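Local coordinates for protein transmembrane oligosaccharyl transferase (Archaeoglobus fulgidus, PDB 3WAJ) that belongs to the STT3/AglB family of membrane-embedded oligosaccharyl transferases, joining a helical transmembrane part to a globular part and carrying a zinc ion, at residues A[853-856]-A[857-861]; A[593-596]-A[597-600]. All blocks are in the same frame, centred on the assembly; numbering follows the deposited sequence.

In the fold
Both contacts are local: contact 2 lies within helix 593-602 of the AglB core domain, contact 1 around the start and body of helix 855-860 in the long peripheral domain, so contact 2 comes first along the chain. Their centres lie 20 Å apart, on the same side of the chain's centre, and their nearest atoms stay about 10 Å from each other. What they share is the neighbourhood of one mixed sheet. Its strand 693-698 meets Glu597 through Tyr693 and Glu855 through Arg694, while strand 771-776 gives Arg776 to Glu597 and Glu775 to Gln859. Helices from the two domains thus bind adjacent residues of the same two strands.

Contact 1. Residues A[853-856]-A[857-861]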
loop_
_atom_site.group_PDB
_atom_site.type_symbol
_atom_site.label_atom_id
_atom_site.label_comp_id
_atom_site.label_asym_id
_atom_site.label_seq_id
_atom_site.Cartn_x
_atom_site.Cartn_y
_atom_site.Cartn_z
ATOM N N ILE A 853 -40.255 -9.613 -13.660
ATOM C CA ILE A 853 -39.366 -9.092 -14.696
ATOM C C ILE A 853 -38.377 -10.178 -15.101
ATOM O O ILE A 853 -37.924 -10.952 -14.253
ATOM C CB ILE A 853 -38.575 -7.866 -14.178
ATOM C CG1 ILE A 853 -39.529 -6.745 -13.757
ATOM C CG2 ILE A 853 -37.604 -7.347 -15.231
ATOM C CD1 ILE A 853 -40.270 -6.122 -14.924
ATOM N N TYR A 854 -38.028 -10.234 -16.384
ATOM C CA TYR A 854 -37.047 -11.214 -16.848
ATOM C C TYR A 854 -35.686 -10.581 -17.171
ATOM O O TYR A 854 -35.590 -9.380 -17.486
ATOM C CB TYR A 854 -37.621 -12.069 -18.000
ATOM C CG TYR A 854 -38.853 -12.813 -17.547
ATOM C CD1 TYR A 854 -38.743 -14.014 -16.849
ATOM C CD2 TYR A 854 -40.124 -12.291 -17.756
ATOM C CE1 TYR A 854 -39.869 -14.693 -16.399
ATOM C CE2 TYR A 854 -41.260 -12.963 -17.306
ATOM C CZ TYR A 854 -41.125 -14.164 -16.628
ATOM O OH TYR A 854 -42.238 -14.841 -16.179
ATOM N N GLU A 855 -34.645 -11.404 -17.061
ATOM C CA GLU A 855 -33.265 -10.963 -17.194
ATOM C C GLU A 855 -33.012 -10.160 -18.472
ATOM O O GLU A 855 -32.260 -9.181 -18.456
ATOM C CB GLU A 855 -32.322 -12.178 -17.078
ATOM C CG GLU A 855 -30.847 -11.890 -17.312
ATOM C CD GLU A 855 -30.201 -11.130 -16.162
ATOM O OE1 GLU A 855 -30.931 -10.734 -15.218
ATOM O OE2 GLU A 855 -28.957 -10.940 -16.201
ATOM N N SER A 856 -33.660 -10.552 -19.567
ATOM C CA SER A 856 -33.407 -9.905 -20.854
ATOM C C SER A 856 -33.998 -8.498 -20.861
ATOM O O SER A 856 -33.409 -7.569 -21.427
ATOM C CB SER A 856 -33.961 -10.737 -22.013
ATOM O OG SER A 856 -35.373 -10.706 -22.033
ATOM N N GLN A 857 -35.155 -8.341 -20.218
ATOM C CA GLN A 857 -35.788 -7.032 -20.090
ATOM C C GLN A 857 -34.893 -6.078 -19.300
ATOM O O GLN A 857 -34.755 -4.906 -19.644
ATOM C CB GLN A 857 -37.151 -7.172 -19.412
ATOM C CG GLN A 857 -38.027 -8.267 -20.027
ATOM C CD GLN A 857 -39.448 -8.271 -19.489
ATOM O OE1 GLN A 857 -39.704 -8.724 -18.370
ATOM N NE2 GLN A 857 -40.384 -7.768 -20.290
ATOM N N VAL A 858 -34.277 -6.602 -18.244
ATOM C CA VAL A 858 -33.329 -5.847 -17.433
ATOM C C VAL A 858 -32.018 -5.557 -18.174
ATOM O O VAL A 858 -31.503 -4.431 -18.122
ATOM C CB VAL A 858 -33.036 -6.573 -16.092
ATOM C CG1 VAL A 858 -31.742 -6.074 -15.455
ATOM C CG2 VAL A 858 -34.186 -6.397 -15.130
ATOM N N GLN A 859 -31.481 -6.563 -18.863
ATOM C CA GLN A 859 -30.201 -6.404 -19.560
ATOM C C GLN A 859 -30.260 -5.471 -20.779
ATOM O O GLN A 859 -29.275 -4.810 -21.108
ATOM C CB GLN A 859 -29.617 -7.763 -19.962
ATOM C CG GLN A 859 -28.998 -8.566 -18.809
ATOM C CD GLN A 859 -27.691 -7.971 -18.278
ATOM O OE1 GLN A 859 -27.151 -7.002 -18.833
ATOM N NE2 GLN A 859 -27.176 -8.556 -17.195
ATOM N N ASN A 860 -31.414 -5.411 -21.436
ATOM C CA ASN A 860 -31.561 -4.614 -22.653
ATOM C C ASN A 860 -32.351 -3.320 -22.451
ATOM O O ASN A 860 -32.447 -2.492 -23.356
ATOM C CB ASN A 860 -32.201 -5.455 -23.766
ATOM C CG ASN A 860 -31.444 -6.734 -24.035
ATOM O OD1 ASN A 860 -30.212 -6.769 -23.973
ATOM N ND2 ASN A 860 -32.177 -7.802 -24.329
ATOM N N GLY A 861 -32.922 -3.155 -21.265
ATOM C CA GLY A 861 -33.629 -1.935 -20.947
ATOM C C GLY A 861 -34.961 -1.855 -21.652
ATOM O O GLY A 861 -35.440 -0.761 -21.955
#
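Gln857 turns its side-chain amide back onto the residue just before the helix, Tyr854, which holds the N-cap position. Among the polar contacts, the nearly straight bond from Tyr854 N to Gln857 OE1 (3.0 Å, 163°) uses a lone pair of the amide oxygen in the carbonyl plane. Gln857 can make it because CG lies beside its own backbone N (chi1 -49°) and the chain then runs extended beyond CG, alongside the tyrosine side chain. The same oxygen sits at the edge of the Tyr854 ring, 3.6 Å from Tyr854 CD2.

Backbone bonds start the helix: Val858 N donates to Tyr854 O, Gln859 N to Glu855 O at 2.8 Å and Asn860 N to Ser856 O at 2.9 Å. Gly861, with positive phi, follows, and its N makes a weak bond to Gln857 O.

One turn apart, Glu855 and Gln859 run side by side. Gln859 NE2 reaches Glu855 OE2 at 3.1 Å in a nearly straight bond. Glu855 OE2 lies in the amide plane of Gln859, whereas Gln859 NE2 comes to it from above the carboxylate plane; the two planes stand 70° apart. Both groups have further partners: Glu855 OE1 meets Ser827 OG and forms a salt bridge with Arg694, and Gln859 NE2 also donates to Glu775.

Apolar side chains meet on the buried flank, where Ile853 CG2 touches Val858 CG2 at 3.5 Å, the side chains crossing at about a right angle. Ile853 also rests on Ile864 and Ala780, and Val858 on Val777.

The chemistry implies a helix start held by a side-chain acceptor as well as by backbone bonds. Arg694 would be expected to keep Glu855 ionised, and that carboxylate ties this turn of the peripheral region to strand 693-698.

Contact 2. Residues A[593-596]-A[597-600]; sequences ESYA and EFVA
Tyr595 and Phe598, three residues apart on helix 593-602, form an edge-to-face pair: the edge of Phe598 points at the face of Tyr595, with centroids 5.7 Å apart and planes at 57°. With CG opposite the main-chain N (chi1 -171°), the tyrosine ring also meets Val599 one turn on, Tyr595 CE2 lying 3.7 Å from Val599 CG2. Its hydroxyl OH is hydrogen-bonded to Asn580 OD1.

Four successive carbonyls accept i+4 backbone bonds: Glu593 O from Glu597 N (2.8 Å), Ser594 O from Phe598 N, Tyr595 O from Val599 N (3.0 Å), and Ala596 O from Ala600 N (2.8 Å). Tyr595 N is itself bonded to Asn592 OD1.

Two carboxylates share another flank, Glu593 OE2 standing 4.4 Å from Glu597 OE2, and each has its own partners. Glu593 takes the backbone N of Ser691 on OE1 and of His692 on OE2; Glu597 forms a salt bridge with Arg776 through OE1 and a hydrogen bond with Tyr693 OH through OE2.

Such close acidic groups should repel, yet the arginine and the N-H donors probably offset this, so the pair can fasten the helix to segment 691-693 and to Arg776.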
loop_
_atom_site.group_PDB
_atom_site.type_symbol
_atom_site.label_atom_id
_atom_site.label_comp_id
_atom_site.label_asym_id
_atom_site.label_seq_id
_atom_site.Cartn_x
_atom_site.Cartn_y
_atom_site.Cartn_z
ATOM N N GLU A 593 -28.142 9.334 -8.136
ATOM C CA GLU A 593 -27.804 8.247 -9.046
ATOM C C GLU A 593 -27.355 8.746 -10.434
ATOM O O GLU A 593 -26.482 8.142 -11.047
ATOM C CB GLU A 593 -28.956 7.238 -9.159
ATOM C CG GLU A 593 -28.538 5.926 -9.805
ATOM C CD GLU A 593 -29.662 4.911 -9.893
ATOM O OE1 GLU A 593 -30.824 5.251 -9.572
ATOM O OE2 GLU A 593 -29.379 3.762 -10.291
ATOM N N SER A 594 -27.944 9.845 -10.912
ATOM C CA SER A 594 -27.583 10.423 -12.215
ATOM C C SER A 594 -26.106 10.767 -12.329
ATOM O O SER A 594 -25.465 10.430 -13.329
ATOM C CB SER A 594 -28.402 11.682 -12.503
ATOM O OG SER A 594 -29.758 11.448 -12.211
ATOM N N TYR A 595 -25.575 11.458 -11.321
ATOM C CA TYR A 595 -24.157 11.797 -11.304
ATOM C C TYR A 595 -23.298 10.529 -11.278
ATOM O O TYR A 595 -22.323 10.428 -12.017
ATOM C CB TYR A 595 -23.817 12.694 -10.116
ATOM C CG TYR A 595 -22.398 13.238 -10.171
ATOM C CD1 TYR A 595 -22.126 14.459 -10.774
ATOM C CD2 TYR A 595 -21.331 12.526 -9.627
ATOM C CE1 TYR A 595 -20.831 14.959 -10.825
ATOM C CE2 TYR A 595 -20.039 13.016 -9.671
ATOM C CZ TYR A 595 -19.792 14.230 -10.270
ATOM O OH TYR A 595 -18.505 14.716 -10.315
ATOM N N ALA A 596 -23.669 9.569 -10.427
ATOM C CA ALA A 596 -22.970 8.283 -10.374
ATOM C C ALA A 596 -22.925 7.599 -11.742
ATOM O O ALA A 596 -21.890 7.045 -12.150
ATOM C CB ALA A 596 -23.613 7.359 -9.329
ATOM N N GLU A 597 -24.066 7.638 -12.429
ATOM C CA GLU A 597 -24.230 7.069 -13.768
ATOM C C GLU A 597 -23.314 7.761 -14.789
ATOM O O GLU A 597 -22.757 7.117 -15.680
ATOM C CB GLU A 597 -25.695 7.188 -14.193
ATOM C CG GLU A 597 -26.244 5.992 -14.927
ATOM C CD GLU A 597 -25.995 4.703 -14.203
ATOM O OE1 GLU A 597 -25.807 3.685 -14.887
ATOM O OE2 GLU A 597 -25.985 4.700 -12.962
ATOM N N PHE A 598 -23.149 9.071 -14.637
ATOM C CA PHE A 598 -22.208 9.814 -15.454
ATOM C C PHE A 598 -20.804 9.257 -15.231
ATOM O O PHE A 598 -20.082 8.946 -16.179
ATOM C CB PHE A 598 -22.273 11.316 -15.130
ATOM C CG PHE A 598 -20.993 12.057 -15.425
ATOM C CD1 PHE A 598 -20.639 12.377 -16.736
ATOM C CD2 PHE A 598 -20.137 12.435 -14.392
ATOM C CE1 PHE A 598 -19.442 13.051 -17.010
ATOM C CE2 PHE A 598 -18.932 13.112 -14.655
ATOM C CZ PHE A 598 -18.585 13.416 -15.964
ATOM N N VAL A 599 -20.422 9.115 -13.970
ATOM C CA VAL A 599 -19.094 8.609 -13.646
ATOM C C VAL A 599 -18.895 7.174 -14.151
ATOM O O VAL A 599 -17.849 6.847 -14.741
ATOM C CB VAL A 599 -18.833 8.693 -12.135
ATOM C CG1 VAL A 599 -17.528 7.972 -11.759
ATOM C CG2 VAL A 599 -18.818 10.148 -11.693
ATOM N N ALA A 600 -19.908 6.331 -13.933
ATOM C CA ALA A 600 -19.793 4.909 -14.257
ATOM C C ALA A 600 -19.720 4.693 -15.755
ATOM O O ALA A 600 -18.977 3.841 -16.226
ATOM C CB ALA A 600 -20.936 4.117 -13.658
#